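Local coordinates for CS6 fimbrial subunit B, CS6 fimbrial subunit A (PDB 4B9G), which probably serves as a building block of CS6, the fimbrial colonization factor by which enterotoxigenic Escherichia coli adheres to host cells, at residues A[20-26]-A[38-44]; A[49-55]-A[97-103]; A[88-93]-A[108-112]. The contacts are given in a common frame with arbitrary orientation. Numbering follows the deposited sequence.

In this pilin, one core is assembled from strands drawn from distant parts of the chain. All three contacts lie in the CssB part of the fusion. Contact 1 closes first along the chain; contacts 2 and 3 interleave, in the order 49-55, 88-93, 97-103 and 108-112. Strand 37-44 of contact 1 pairs through its backbone with strand 108-119 of contact 3, centres about 12 Å apart, and Thr44 bonds to Ser108. Contact 2 lies about 16 Å from contact 1 and about 10 Å from contact 3. Apolar packing ties it in: Ile54 meets Val41, Met43 and Phe111, while Phe101 meets Phe93, all within the beta-sandwich.

Contact 1: A[20-26]-A[38-44]; sequences AVRIIPV and LYTVEMT
At the apolar centre, Val21, Ile23, Val41, Met43 and Tyr39 share one face of an antiparallel pair. Val21 CG1 lies 3.9 Å from Val41 CG1, Ile23 CD1 4.0 Å from Val41 CG2, and Ile23 CG2 4.0 Å from Tyr39 CD1; Ile23 adopts the mm rotamer, and Tyr39 and Met43 have chi1 p. Strands 21-25 and 39-44 run at 160°, their axes approaching to 4.6 Å. The non-hydrogen-bonded pairs Val21-Met43, Ile23-Val41 and Pro25-Tyr39 alternate with the hydrogen-bonded pairs Arg22-Glu42 (Arg22 N to Glu42 O and Glu42 N to Arg22 O, both 2.9 Å) and Ile24-Thr40 (Ile24 N to Thr40 O 2.8 Å, Thr40 N to Ile24 O 2.9 Å). Val26 N to Leu38 O, 3.0 Å, continues the ladder. Outside, a long salt bridge joins Arg22 NH2 to Glu42 OE1 at 3.8 Å, and water 2 links Arg22 NE to Glu42 OE1. Strands 21-28 and 37-44 form a CssB beta hairpin whose Val21 and Ile23 touch strand 145-160, which carries the engineered CssA segment of donor-strand complementation.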
ATOM      1  N   ALA A  20      12.074   7.908   4.379  1.00  7.03           N
ATOM      2  CA  ALA A  20      12.289   7.277   3.081  1.00  6.92           C
ATOM      3  C   ALA A  20      11.043   7.213   2.212  1.00  7.71           C
ATOM      4  O   ALA A  20      11.165   7.087   0.994  1.00  8.59           O
ATOM      5  CB  ALA A  20      12.847   5.876   3.272  1.00  8.32           C
ATOM      6  N   VAL A  21       9.863   7.234   2.766  1.00  7.49           N
ATOM      7  CA  VAL A  21       8.578   6.942   2.175  1.00  7.16           C
ATOM      8  C   VAL A  21       7.628   8.116   2.244  1.00  7.00           C
ATOM      9  O   VAL A  21       7.534   8.790   3.268  1.00  8.25           O
ATOM     10  CB  VAL A  21       7.928   5.726   2.875  1.00  8.90           C
ATOM     11  CG1 VAL A  21       6.655   5.356   2.295  1.00 11.77           C
ATOM     12  CG2 VAL A  21       8.838   4.590   2.960  1.00  9.19           C
ATOM     13  N   ARG A  22       6.887   8.357   1.155  1.00  6.54           N
ATOM     14  CA  ARG A  22       5.792   9.310   1.147  1.00  7.38           C
ATOM     15  C   ARG A  22       4.541   8.643   0.547  1.00  6.42           C
ATOM     16  O   ARG A  22       4.621   7.820  -0.372  1.00  7.11           O
ATOM     17  CB  ARG A  22       6.193  10.551   0.319  1.00 15.75           C
ATOM     18  CG  ARG A  22       5.144  11.467  -0.166  1.00 14.89           C
ATOM     19  CD  ARG A  22       5.819  12.675  -0.739  1.00  9.74           C
ATOM     20  NE  ARG A  22       6.062  12.754  -2.184  1.00  8.53           N
ATOM     21  CZ  ARG A  22       5.301  13.436  -3.035  1.00  7.84           C
ATOM     22  NH1 ARG A  22       4.173  14.015  -2.643  1.00  8.44           N
ATOM     23  NH2 ARG A  22       5.693  13.550  -4.296  1.00 10.07           N
ATOM     24  N   ILE A  23       3.379   9.051   1.051  1.00  6.28           N
ATOM     25  CA  ILE A  23       2.063   8.617   0.600  1.00  6.41           C
ATOM     26  C   ILE A  23       1.361   9.804  -0.070  1.00  5.94           C
ATOM     27  O   ILE A  23       1.414  10.938   0.438  1.00  6.85           O
ATOM     28  CB  ILE A  23       1.197   8.183   1.784  1.00  7.48           C
ATOM     29  CG1 ILE A  23       1.932   7.187   2.692  1.00  7.75           C
ATOM     30  CG2 ILE A  23      -0.170   7.693   1.274  1.00  9.04           C
ATOM     31  CD1 ILE A  23       2.309   5.885   2.035  1.00  8.22           C
ATOM     32  N   ILE A  24       0.713   9.541  -1.207  1.00  6.12           N
ATOM     33  CA  ILE A  24      -0.008  10.562  -1.971  1.00  6.67           C
ATOM     34  C   ILE A  24      -1.451  10.088  -2.194  1.00  6.44           C
ATOM     35  O   ILE A  24      -1.708   9.234  -3.047  1.00  6.22           O
ATOM     36  CB  ILE A  24       0.651  10.853  -3.344  1.00  7.93           C
ATOM     37  CG1 ILE A  24       2.168  11.021  -3.225  1.00  8.81           C
ATOM     38  CG2 ILE A  24       0.008  12.086  -3.964  1.00 10.77           C
ATOM     39  CD1 ILE A  24       2.882  11.259  -4.547  1.00 11.34           C
ATOM     40  N   PRO A  25      -2.417  10.590  -1.401  1.00  8.26           N
ATOM     41  CA  PRO A  25      -3.826  10.212  -1.628  1.00  8.35           C
ATOM     42  C   PRO A  25      -4.338  10.674  -2.979  1.00  8.99           C
ATOM     43  O   PRO A  25      -3.907  11.718  -3.469  1.00 11.50           O
ATOM     44  CB  PRO A  25      -4.576  10.932  -0.493  1.00 10.09           C
ATOM     45  CG  PRO A  25      -3.507  11.088   0.576  1.00 14.18           C
ATOM     46  CD  PRO A  25      -2.262  11.414  -0.183  1.00 14.79           C
ATOM     47  N   VAL A  26      -5.276   9.912  -3.541  1.00  8.68           N
ATOM     48  CA  VAL A  26      -6.042  10.332  -4.705  1.00  9.40           C
ATOM     49  C   VAL A  26      -7.427  10.744  -4.225  1.00  9.20           C
ATOM     50  O   VAL A  26      -8.042  10.099  -3.360  1.00  9.86           O
ATOM     51  CB  VAL A  26      -6.129   9.224  -5.780  1.00 10.03           C
ATOM     52  CG1 VAL A  26      -6.934   9.679  -6.996  1.00 11.81           C
ATOM     53  CG2 VAL A  26      -4.724   8.798  -6.216  1.00 10.85           C
ATOM     54  N   LEU A  38      -6.205   4.488  -5.601  1.00  5.14           N
ATOM     55  CA  LEU A  38      -6.732   5.142  -4.401  1.00  5.37           C
ATOM     56  C   LEU A  38      -5.693   6.042  -3.727  1.00  5.41           C
ATOM     57  O   LEU A  38      -6.051   7.085  -3.155  1.00  6.18           O
ATOM     58  CB  LEU A  38      -7.245   4.107  -3.427  1.00  5.89           C
ATOM     59  CG  LEU A  38      -8.332   3.177  -3.971  1.00  6.04           C
ATOM     60  CD1 LEU A  38      -8.777   2.182  -2.886  1.00  7.71           C
ATOM     61  CD2 LEU A  38      -9.524   3.948  -4.536  1.00  7.64           C
ATOM     62  N   TYR A  39      -4.437   5.622  -3.762  1.00  5.33           N
ATOM     63  CA  TYR A  39      -3.301   6.401  -3.291  1.00  5.51           C
ATOM     64  C   TYR A  39      -2.058   5.832  -3.965  1.00  5.12           C
ATOM     65  O   TYR A  39      -2.095   4.717  -4.505  1.00  5.48           O
ATOM     66  CB  TYR A  39      -3.192   6.421  -1.758  1.00  5.72           C
ATOM     67  CG  TYR A  39      -2.875   5.114  -1.063  1.00  5.46           C
ATOM     68  CD1 TYR A  39      -1.572   4.663  -0.948  1.00  5.70           C
ATOM     69  CD2 TYR A  39      -3.879   4.347  -0.489  1.00  5.49           C
ATOM     70  CE1 TYR A  39      -1.268   3.488  -0.254  1.00  6.39           C
ATOM     71  CE2 TYR A  39      -3.594   3.166   0.199  1.00  5.72           C
ATOM     72  CZ  TYR A  39      -2.281   2.747   0.328  1.00  5.75           C
ATOM     73  OH  TYR A  39      -1.934   1.610   1.019  1.00  5.96           O
ATOM     74  N   THR A  40      -0.970   6.584  -3.916  1.00  5.03           N
ATOM     75  CA  THR A  40       0.312   6.084  -4.413  1.00  5.32           C
ATOM     76  C   THR A  40       1.356   6.235  -3.298  1.00  5.46           C
ATOM     77  O   THR A  40       1.151   6.946  -2.286  1.00  5.83           O
ATOM     78  CB  THR A  40       0.687   6.760  -5.681  1.00  6.94           C
ATOM     79  OG1 THR A  40      -0.141   6.466  -6.797  1.00 12.49           O
ATOM     80  CG2 THR A  40       1.018   8.095  -5.515  1.00  4.75           C
ATOM     81  N   VAL A  41       2.455   5.521  -3.479  1.00  5.43           N
ATOM     82  CA  VAL A  41       3.553   5.447  -2.521  1.00  6.05           C
ATOM     83  C   VAL A  41       4.847   5.671  -3.298  1.00  5.98           C
ATOM     84  O   VAL A  41       5.053   5.053  -4.360  1.00  7.02           O
ATOM     85  CB  VAL A  41       3.617   4.057  -1.856  1.00  6.33           C
ATOM     86  CG1 VAL A  41       4.722   4.012  -0.796  1.00  6.78           C
ATOM     87  CG2 VAL A  41       2.262   3.670  -1.275  1.00  6.61           C
ATOM     88  N   GLU A  42       5.721   6.533  -2.783  1.00  5.94           N
ATOM     89  CA  GLU A  42       7.034   6.771  -3.390  1.00  7.02           C
ATOM     90  C   GLU A  42       8.095   6.598  -2.325  1.00  6.87           C
ATOM     91  O   GLU A  42       7.922   7.047  -1.190  1.00  7.26           O
ATOM     92  CB  GLU A  42       7.103   8.159  -4.046  1.00  7.90           C
ATOM     93  CG  GLU A  42       5.965   8.368  -5.060  1.00  9.48           C
ATOM     94  CD  GLU A  42       6.171   9.517  -6.037  1.00 11.60           C
ATOM     95  OE1 GLU A  42       7.041  10.370  -5.816  1.00 17.16           O
ATOM     96  OE2 GLU A  42       5.435   9.581  -7.034  1.00 12.22           O
ATOM     97  N   MET A  43       9.200   5.944  -2.671  1.00  7.12           N
ATOM     98  CA  MET A  43      10.300   5.753  -1.727  1.00 10.01           C
ATOM     99  C   MET A  43      11.637   5.667  -2.442  1.00 11.69           C
ATOM    100  O   MET A  43      11.722   5.241  -3.575  1.00 12.75           O
ATOM    101  CB  MET A  43      10.111   4.508  -0.869  1.00 11.33           C
ATOM    102  CG  MET A  43      10.178   3.185  -1.647  1.00 10.15           C
ATOM    103  SD  MET A  43       9.902   1.660  -0.634  1.00  9.76           S
ATOM    104  CE  MET A  43       8.163   1.773  -0.214  1.00 10.27           C
ATOM    105  N   THR A  44      12.698   6.108  -1.795  1.00 16.10           N
ATOM    106  CA  THR A  44      14.051   5.798  -2.312  1.00 14.39           C
ATOM    107  C   THR A  44      14.702   4.889  -1.288  1.00 14.70           C
ATOM    108  O   THR A  44      14.597   5.093  -0.123  1.00 17.30           O
ATOM    109  CB  THR A  44      14.939   7.051  -2.630  1.00 16.30           C
ATOM    110  OG1 THR A  44      14.334   7.819  -3.669  1.00 15.45           O
ATOM    111  CG2 THR A  44      16.343   6.661  -3.099  1.00 19.49           C
TER
HETATM  112  O   HOH W   1      13.193   8.876  -0.258  1.00 15.00           O
HETATM  113  O   HOH W   2       8.087  11.494  -3.762  1.00 11.46           O

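Contact 2: A[49-55]-A[97-103]; sequences VSAVKIV and QKGSFSV
Val52 sets its CB 4.2 Å from Phe101 CE1, and its CG2 reaches Val103 CG1 at 3.9 Å; Val52 has chi1 t, Phe101 chi1 p. Both side chains occupy the face turned to the interior, where Phe138 and Phe111 lie nearby. The backbones pair antiparallel over a short span. In the hydrogen-bonded pair Val52-Phe101, Val52 N donates to Phe101 O at 3.0 Å; in return, Phe101 N donates to Val52 O at 2.9 Å. Ala51-Ser102 is a non-hydrogen-bonded pair with CA atoms 4.1 Å apart. Val103 N to Ser50 O, 3.0 Å, extends the ladder. A short edge strand of the sandwich, 101-102, thus lies along strand 51-56, which pairs along its other edge with strand 128-142; Ser50 and Ala51 form a classic beta bulge opposite Tyr139. Beyond Ser100 direct pairing gives way to water. Water 7 connects Ile54 N (2.9 Å) with Gly99 O (2.8 Å), and water 6 joins Ile54 O and Gln97 O, 2.8 Å from each. Gln97 NE2 donates a hydrogen bond to Gly99 O at 2.9 Å, while its OE1 accepts one from Met94 N. The all-t Lys53 lays CE 3.0 Å from Lys98 O, and water 5 ties its NZ (3.0 Å) to Lys98 O (2.9 Å).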
ATOM      1  N   VAL A  49      19.814  -1.112   2.798  1.00 10.22           N
ATOM      2  CA  VAL A  49      18.560  -1.845   2.684  1.00  8.63           C
ATOM      3  C   VAL A  49      18.623  -2.719   1.441  1.00  8.63           C
ATOM      4  O   VAL A  49      18.821  -2.222   0.323  1.00 11.42           O
ATOM      5  CB  VAL A  49      17.371  -0.883   2.625  1.00  8.72           C
ATOM      6  CG1 VAL A  49      16.093  -1.646   2.323  1.00  8.84           C
ATOM      7  CG2 VAL A  49      17.274  -0.112   3.944  1.00 10.02           C
ATOM      8  N   SER A  50      18.448  -4.000   1.590  1.00  8.35           N
ATOM      9  CA  SER A  50      18.458  -5.011   0.569  1.00 10.44           C
ATOM     10  C   SER A  50      17.121  -5.475   0.076  1.00  7.72           C
ATOM     11  O   SER A  50      17.024  -5.958  -1.032  1.00  8.34           O
ATOM     12  CB  SER A  50      19.292  -6.236   0.964  1.00 18.39           C
ATOM     13  OG  SER A  50      20.537  -5.904   1.393  1.00 28.13           O
ATOM     14  N   ALA A  51      16.092  -5.340   0.905  1.00  8.28           N
ATOM     15  CA  ALA A  51      14.764  -5.831   0.550  1.00  7.27           C
ATOM     16  C   ALA A  51      13.692  -5.003   1.237  1.00  7.25           C
ATOM     17  O   ALA A  51      13.926  -4.395   2.296  1.00  7.64           O
ATOM     18  CB  ALA A  51      14.610  -7.309   0.902  1.00  9.15           C
ATOM     19  N   VAL A  52      12.514  -5.003   0.622  1.00  6.41           N
ATOM     20  CA  VAL A  52      11.352  -4.263   1.083  1.00  6.47           C
ATOM     21  C   VAL A  52      10.127  -5.165   1.110  1.00  6.00           C
ATOM     22  O   VAL A  52       9.916  -5.938   0.191  1.00  6.91           O
ATOM     23  CB  VAL A  52      11.065  -3.052   0.142  1.00  7.00           C
ATOM     24  CG1 VAL A  52       9.713  -2.401   0.444  1.00  8.85           C
ATOM     25  CG2 VAL A  52      12.206  -2.039   0.240  1.00  8.04           C
ATOM     26  N   LYS A  53       9.286  -5.052   2.104  1.00  6.15           N
ATOM     27  CA  LYS A  53       7.926  -5.529   2.229  1.00  6.03           C
ATOM     28  C   LYS A  53       6.994  -4.335   2.223  1.00  6.28           C
ATOM     29  O   LYS A  53       7.248  -3.354   2.925  1.00  6.12           O
ATOM     30  CB  LYS A  53       7.717  -6.319   3.492  1.00  7.85           C
ATOM     31  CG  LYS A  53       6.403  -6.862   3.788  1.00  8.83           C
ATOM     32  CD  LYS A  53       6.304  -7.636   5.052  1.00 14.51           C
ATOM     33  CE  LYS A  53       5.041  -8.277   5.300  1.00 26.09           C
ATOM     34  NZ  LYS A  53       5.088  -8.929   6.624  1.00 31.04           N
ATOM     35  N   ILE A  54       5.915  -4.432   1.452  1.00  5.15           N
ATOM     36  CA  ILE A  54       4.910  -3.370   1.399  1.00  5.48           C
ATOM     37  C   ILE A  54       3.539  -4.031   1.271  1.00  5.42           C
ATOM     38  O   ILE A  54       3.227  -4.628   0.239  1.00  6.26           O
ATOM     39  CB  ILE A  54       5.232  -2.340   0.280  1.00  5.59           C
ATOM     40  CG1 ILE A  54       4.129  -1.296   0.204  1.00  5.76           C
ATOM     41  CG2 ILE A  54       5.493  -2.997  -1.086  1.00  6.53           C
ATOM     42  CD1 ILE A  54       4.459  -0.132  -0.688  1.00  7.12           C
ATOM     43  N   VAL A  55       2.732  -3.992   2.288  1.00  6.30           N
ATOM     44  CA  VAL A  55       1.510  -4.707   2.455  1.00  6.86           C
ATOM     45  C   VAL A  55       0.495  -3.926   3.305  1.00  7.33           C
ATOM     46  O   VAL A  55       0.872  -3.373   4.317  1.00  8.12           O
ATOM     47  CB  VAL A  55       1.787  -6.138   3.015  1.00 10.75           C
ATOM     48  CG1 VAL A  55       2.258  -6.053   4.353  1.00 12.69           C
ATOM     49  CG2 VAL A  55       0.620  -6.966   3.027  1.00 14.40           C
ATOM     50  N   GLN A  97       1.757  -9.025  -3.184  1.00  6.18           N
ATOM     51  CA  GLN A  97       2.456 -10.042  -2.398  1.00  6.73           C
ATOM     52  C   GLN A  97       2.684  -9.621  -0.943  1.00  6.50           C
ATOM     53  O   GLN A  97       2.828  -8.437  -0.635  1.00  6.94           O
ATOM     54  CB  GLN A  97       3.765 -10.463  -3.058  1.00  6.62           C
ATOM     55  CG  GLN A  97       4.835  -9.404  -3.098  1.00  7.20           C
ATOM     56  CD  GLN A  97       6.122 -10.002  -3.559  1.00  7.67           C
ATOM     57  OE1 GLN A  97       6.213 -10.473  -4.699  1.00  8.16           O
ATOM     58  NE2 GLN A  97       7.109 -10.059  -2.666  1.00  8.92           N
ATOM     59  N   LYS A  98       2.783 -10.554  -0.048  1.00  7.41           N
ATOM     60  CA  LYS A  98       3.068 -10.395   1.363  1.00  8.15           C
ATOM     61  C   LYS A  98       4.530 -10.420   1.711  1.00  9.19           C
ATOM     62  O   LYS A  98       4.901  -9.875   2.719  1.00 10.98           O
ATOM     63  CB  LYS A  98       2.363 -11.457   2.199  1.00  7.91           C
ATOM     64  CG  LYS A  98       2.032 -11.116   3.596  1.00 11.99           C
ATOM     65  CD  LYS A  98       1.359 -12.142   4.394  1.00 17.01           C
ATOM     66  CE  LYS A  98       0.837 -11.678   5.685  1.00 24.09           C
ATOM     67  NZ  LYS A  98       0.395 -12.682   6.567  1.00 31.13           N
ATOM     68  N   GLY A  99       5.343 -11.057   0.894  1.00  8.98           N
ATOM     69  CA  GLY A  99       6.743 -11.210   1.248  1.00 10.28           C
ATOM     70  C   GLY A  99       7.589 -10.020   0.868  1.00  8.79           C
ATOM     71  O   GLY A  99       7.169  -9.161   0.090  1.00  8.50           O
ATOM     72  N   SER A 100       8.801  -9.980   1.406  1.00  8.82           N
ATOM     73  CA  SER A 100       9.757  -8.980   0.969  1.00  7.88           C
ATOM     74  C   SER A 100      10.315  -9.354  -0.403  1.00  9.67           C
ATOM     75  O   SER A 100      10.261 -10.515  -0.817  1.00 11.85           O
ATOM     76  CB  SER A 100      10.872  -8.837   1.993  1.00 11.73           C
ATOM     77  OG  SER A 100      11.550 -10.067   2.193  1.00 15.57           O
ATOM     78  N   PHE A 101      10.868  -8.358  -1.097  1.00  7.42           N
ATOM     79  CA  PHE A 101      11.546  -8.587  -2.365  1.00  8.45           C
ATOM     80  C   PHE A 101      12.814  -7.748  -2.399  1.00  8.37           C
ATOM     81  O   PHE A 101      12.899  -6.685  -1.793  1.00  7.85           O
ATOM     82  CB  PHE A 101      10.633  -8.306  -3.563  1.00  9.43           C
ATOM     83  CG  PHE A 101      10.440  -6.830  -3.882  1.00  8.94           C
ATOM     84  CD1 PHE A 101       9.662  -6.011  -3.089  1.00  8.48           C
ATOM     85  CD2 PHE A 101      11.019  -6.280  -5.020  1.00  9.38           C
ATOM     86  CE1 PHE A 101       9.485  -4.659  -3.414  1.00  9.39           C
ATOM     87  CE2 PHE A 101      10.854  -4.938  -5.351  1.00  9.58           C
ATOM     88  CZ  PHE A 101      10.073  -4.127  -4.545  1.00  9.19           C
ATOM     89  N   SER A 102      13.819  -8.237  -3.124  1.00  8.63           N
ATOM     90  CA  SER A 102      15.112  -7.569  -3.195  1.00  9.34           C
ATOM     91  C   SER A 102      15.050  -6.328  -4.088  1.00  8.65           C
ATOM     92  O   SER A 102      14.489  -6.355  -5.194  1.00  9.82           O
ATOM     93  CB  SER A 102      16.180  -8.549  -3.686  1.00 11.27           C
ATOM     94  OG  SER A 102      16.309  -9.605  -2.751  1.00 15.20           O
ATOM     95  N   VAL A 103      15.655  -5.247  -3.591  1.00  8.07           N
ATOM     96  CA  VAL A 103      15.639  -3.927  -4.218  1.00  7.87           C
ATOM     97  C   VAL A 103      17.058  -3.419  -4.438  1.00  9.53           C
ATOM     98  O   VAL A 103      18.015  -3.946  -3.883  1.00 10.79           O
ATOM     99  CB  VAL A 103      14.857  -2.892  -3.359  1.00  7.64           C
ATOM    100  CG1 VAL A 103      13.381  -3.249  -3.296  1.00  8.21           C
ATOM    101  CG2 VAL A 103      15.440  -2.761  -1.976  1.00  7.76           C
TER
HETATM  102  O   HOH W   3      19.953  -3.194  -1.976  1.00 19.24           O
HETATM  103  O   HOH W   4      19.243  -6.489  -2.787  1.00 18.44           O
HETATM  104  O   HOH W   5       5.995 -11.331   5.007  1.00 30.50           O
HETATM  105  O   HOH W   6       1.253  -6.146  -0.986  1.00  6.95           O
HETATM  106  O   HOH W   7       5.411  -6.958   0.113  1.00  7.30           O

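Contact 3: A[88-93]-A[108-112]; sequences SGAGKF and SYTFS
Strands 79-88 and 108-119 pair antiparallel in the beta-sandwich, and here the 88-93 loop leaves the sheet. Ser88 is the hydrogen-bonded partner of Thr110, the CA atoms 5.1 Å apart: Ser88 N to Thr110 O is 3.3 Å and Thr110 N to Ser88 O 3.2 Å. Both side chains take chi1 p on the same face, letting Ser88 OG and Thr110 OG1 share a 2.7 Å hydrogen bond. Tyr109, with chi1 m, brings its ring beneath the departing chain. Gly89 CA sits over the ring face, a CH-pi contact 3.8 Å from the centroid. At phi/psi 107/135 a CB on Gly89 would clash with Tyr109 CD2 and press on the preceding carbonyl, so the absence of a side chain lets the backbone lie on the ring. Tyr109 OH donates to Ala90 O at 2.6 Å; Lys104 N also bonds to that hydroxyl. Past an inverse gamma turn centred on Lys92, Phe93, chi1 t, receives the edge of Phe111 (chi1 m) on its face, centroids 5.6 Å apart, planes at 75°, with Phe93 CZ 4.5 Å from Phe111 CE2.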
ATOM      1  N   SER A  88       7.155   1.307 -10.453  1.00  5.84           N
ATOM      2  CA  SER A  88       8.518   1.539 -10.943  1.00  5.99           C
ATOM      3  C   SER A  88       9.520   1.037  -9.922  1.00  6.30           C
ATOM      4  O   SER A  88       9.222   0.919  -8.735  1.00  7.04           O
ATOM      5  CB  SER A  88       8.793   3.007 -11.267  1.00  7.12           C
ATOM      6  OG  SER A  88       8.812   3.757 -10.073  1.00  9.03           O
ATOM      7  N   GLY A  89      10.726   0.755 -10.411  1.00  6.25           N
ATOM      8  CA  GLY A  89      11.838   0.280  -9.600  1.00  7.44           C
ATOM      9  C   GLY A  89      12.113  -1.200  -9.837  1.00  7.25           C
ATOM     10  O   GLY A  89      11.183  -2.005  -9.882  1.00  8.35           O
ATOM     11  N   ALA A  90      13.369  -1.596  -9.987  1.00  8.18           N
ATOM     12  CA  ALA A  90      13.695  -2.967 -10.386  1.00  9.78           C
ATOM     13  C   ALA A  90      13.477  -3.997  -9.276  1.00  8.47           C
ATOM     14  O   ALA A  90      13.844  -3.764  -8.116  1.00 10.93           O
ATOM     15  CB  ALA A  90      15.136  -3.032 -10.856  1.00 11.56           C
ATOM     16  N   GLY A  91      12.916  -5.149  -9.629  1.00  9.14           N
ATOM     17  CA  GLY A  91      12.838  -6.259  -8.698  1.00  9.21           C
ATOM     18  C   GLY A  91      11.603  -7.128  -8.867  1.00  9.65           C
ATOM     19  O   GLY A  91      10.621  -6.718  -9.487  1.00 13.01           O
ATOM     20  N   LYS A  92      11.653  -8.305  -8.242  1.00 10.43           N
ATOM     21  CA  LYS A  92      10.670  -9.361  -8.385  1.00 12.73           C
ATOM     22  C   LYS A  92       9.530  -9.203  -7.367  1.00 13.49           C
ATOM     23  O   LYS A  92       9.458  -9.954  -6.378  1.00 14.63           O
ATOM     24  CB  LYS A  92      11.352 -10.739  -8.233  1.00 12.49           C
ATOM     25  CG  LYS A  92      12.404 -10.993  -9.317  1.00 15.68           C
ATOM     26  CD  LYS A  92      13.217 -12.293  -9.146  1.00 19.95           C
ATOM     27  CE  LYS A  92      14.300 -12.400 -10.236  1.00 26.60           C
ATOM     28  NZ  LYS A  92      15.160 -13.592 -10.109  1.00 35.12           N
ATOM     29  N   PHE A  93       8.630  -8.248  -7.653  1.00 14.28           N
ATOM     30  CA  PHE A  93       7.402  -7.997  -6.854  1.00 11.64           C
ATOM     31  C   PHE A  93       6.146  -8.394  -7.646  1.00 13.57           C
ATOM     32  O   PHE A  93       5.864  -7.834  -8.702  1.00 19.89           O
ATOM     33  CB  PHE A  93       7.301  -6.503  -6.461  1.00 11.35           C
ATOM     34  CG  PHE A  93       6.135  -6.164  -5.534  1.00  8.09           C
ATOM     35  CD1 PHE A  93       6.256  -6.274  -4.163  1.00  7.97           C
ATOM     36  CD2 PHE A  93       4.938  -5.703  -6.041  1.00  9.63           C
ATOM     37  CE1 PHE A  93       5.202  -5.962  -3.329  1.00  9.66           C
ATOM     38  CE2 PHE A  93       3.887  -5.382  -5.211  1.00 11.49           C
ATOM     39  CZ  PHE A  93       4.013  -5.496  -3.857  1.00 10.02           C
ATOM     40  N   SER A 108      14.834   4.663  -6.778  1.00 15.61           N
ATOM     41  CA  SER A 108      13.477   5.015  -6.363  1.00 14.13           C
ATOM     42  C   SER A 108      12.440   3.976  -6.819  1.00 11.52           C
ATOM     43  O   SER A 108      12.558   3.386  -7.894  1.00 14.91           O
ATOM     44  CB  SER A 108      13.116   6.399  -6.902  1.00 17.97           C
ATOM     45  OG  SER A 108      13.765   7.429  -6.169  1.00 28.85           O
ATOM     46  N   TYR A 109      11.426   3.777  -5.980  1.00  9.16           N
ATOM     47  CA  TYR A 109      10.329   2.846  -6.232  1.00  7.75           C
ATOM     48  C   TYR A 109       9.003   3.576  -6.066  1.00  7.73           C
ATOM     49  O   TYR A 109       8.843   4.439  -5.188  1.00  9.16           O
ATOM     50  CB  TYR A 109      10.382   1.652  -5.243  1.00  6.93           C
ATOM     51  CG  TYR A 109      11.510   0.711  -5.542  1.00  7.00           C
ATOM     52  CD1 TYR A 109      12.823   1.072  -5.279  1.00  7.90           C
ATOM     53  CD2 TYR A 109      11.282  -0.498  -6.195  1.00  6.80           C
ATOM     54  CE1 TYR A 109      13.877   0.236  -5.618  1.00  8.03           C
ATOM     55  CE2 TYR A 109      12.344  -1.337  -6.549  1.00  7.98           C
ATOM     56  CZ  TYR A 109      13.642  -0.948  -6.281  1.00  7.72           C
ATOM     57  OH  TYR A 109      14.705  -1.742  -6.639  1.00  8.29           O
ATOM     58  N   THR A 110       8.038   3.227  -6.905  1.00  5.98           N
ATOM     59  CA  THR A 110       6.688   3.728  -6.757  1.00  5.75           C
ATOM     60  C   THR A 110       5.713   2.570  -6.771  1.00  4.91           C
ATOM     61  O   THR A 110       5.946   1.550  -7.425  1.00  5.62           O
ATOM     62  CB  THR A 110       6.299   4.754  -7.833  1.00  7.13           C
ATOM     63  OG1 THR A 110       6.298   4.125  -9.110  1.00  8.07           O
ATOM     64  CG2 THR A 110       7.246   5.964  -7.815  1.00  8.40           C
ATOM     65  N   PHE A 111       4.626   2.736  -6.026  1.00  4.96           N
ATOM     66  CA  PHE A 111       3.574   1.738  -5.901  1.00  5.31           C
ATOM     67  C   PHE A 111       2.228   2.452  -5.934  1.00  5.06           C
ATOM     68  O   PHE A 111       2.140   3.656  -5.624  1.00  6.33           O
ATOM     69  CB  PHE A 111       3.688   0.951  -4.582  1.00  5.76           C
ATOM     70  CG  PHE A 111       5.025   0.268  -4.368  1.00  5.72           C
ATOM     71  CD1 PHE A 111       6.114   0.972  -3.866  1.00  6.01           C
ATOM     72  CD2 PHE A 111       5.181  -1.095  -4.639  1.00  5.93           C
ATOM     73  CE1 PHE A 111       7.319   0.350  -3.662  1.00  7.53           C
ATOM     74  CE2 PHE A 111       6.400  -1.730  -4.430  1.00  7.15           C
ATOM     75  CZ  PHE A 111       7.467  -1.015  -3.934  1.00  7.44           C
ATOM     76  N   SER A 112       1.161   1.794  -6.266  1.00  5.71           N
ATOM     77  CA  SER A 112      -0.178   2.210  -6.326  1.00  5.76           C
ATOM     78  C   SER A 112      -1.112   1.257  -5.558  1.00  4.62           C
ATOM     79  O   SER A 112      -0.951   0.037  -5.644  1.00  5.65           O
ATOM     80  CB  SER A 112      -0.627   2.453  -7.758  1.00  7.64           C
ATOM     81  OG  SER A 112      -0.467   1.302  -8.392  1.00 14.36           O
TER
HETATM   82  O   HOH W   8      15.581   0.187  -9.344  1.00 17.67           O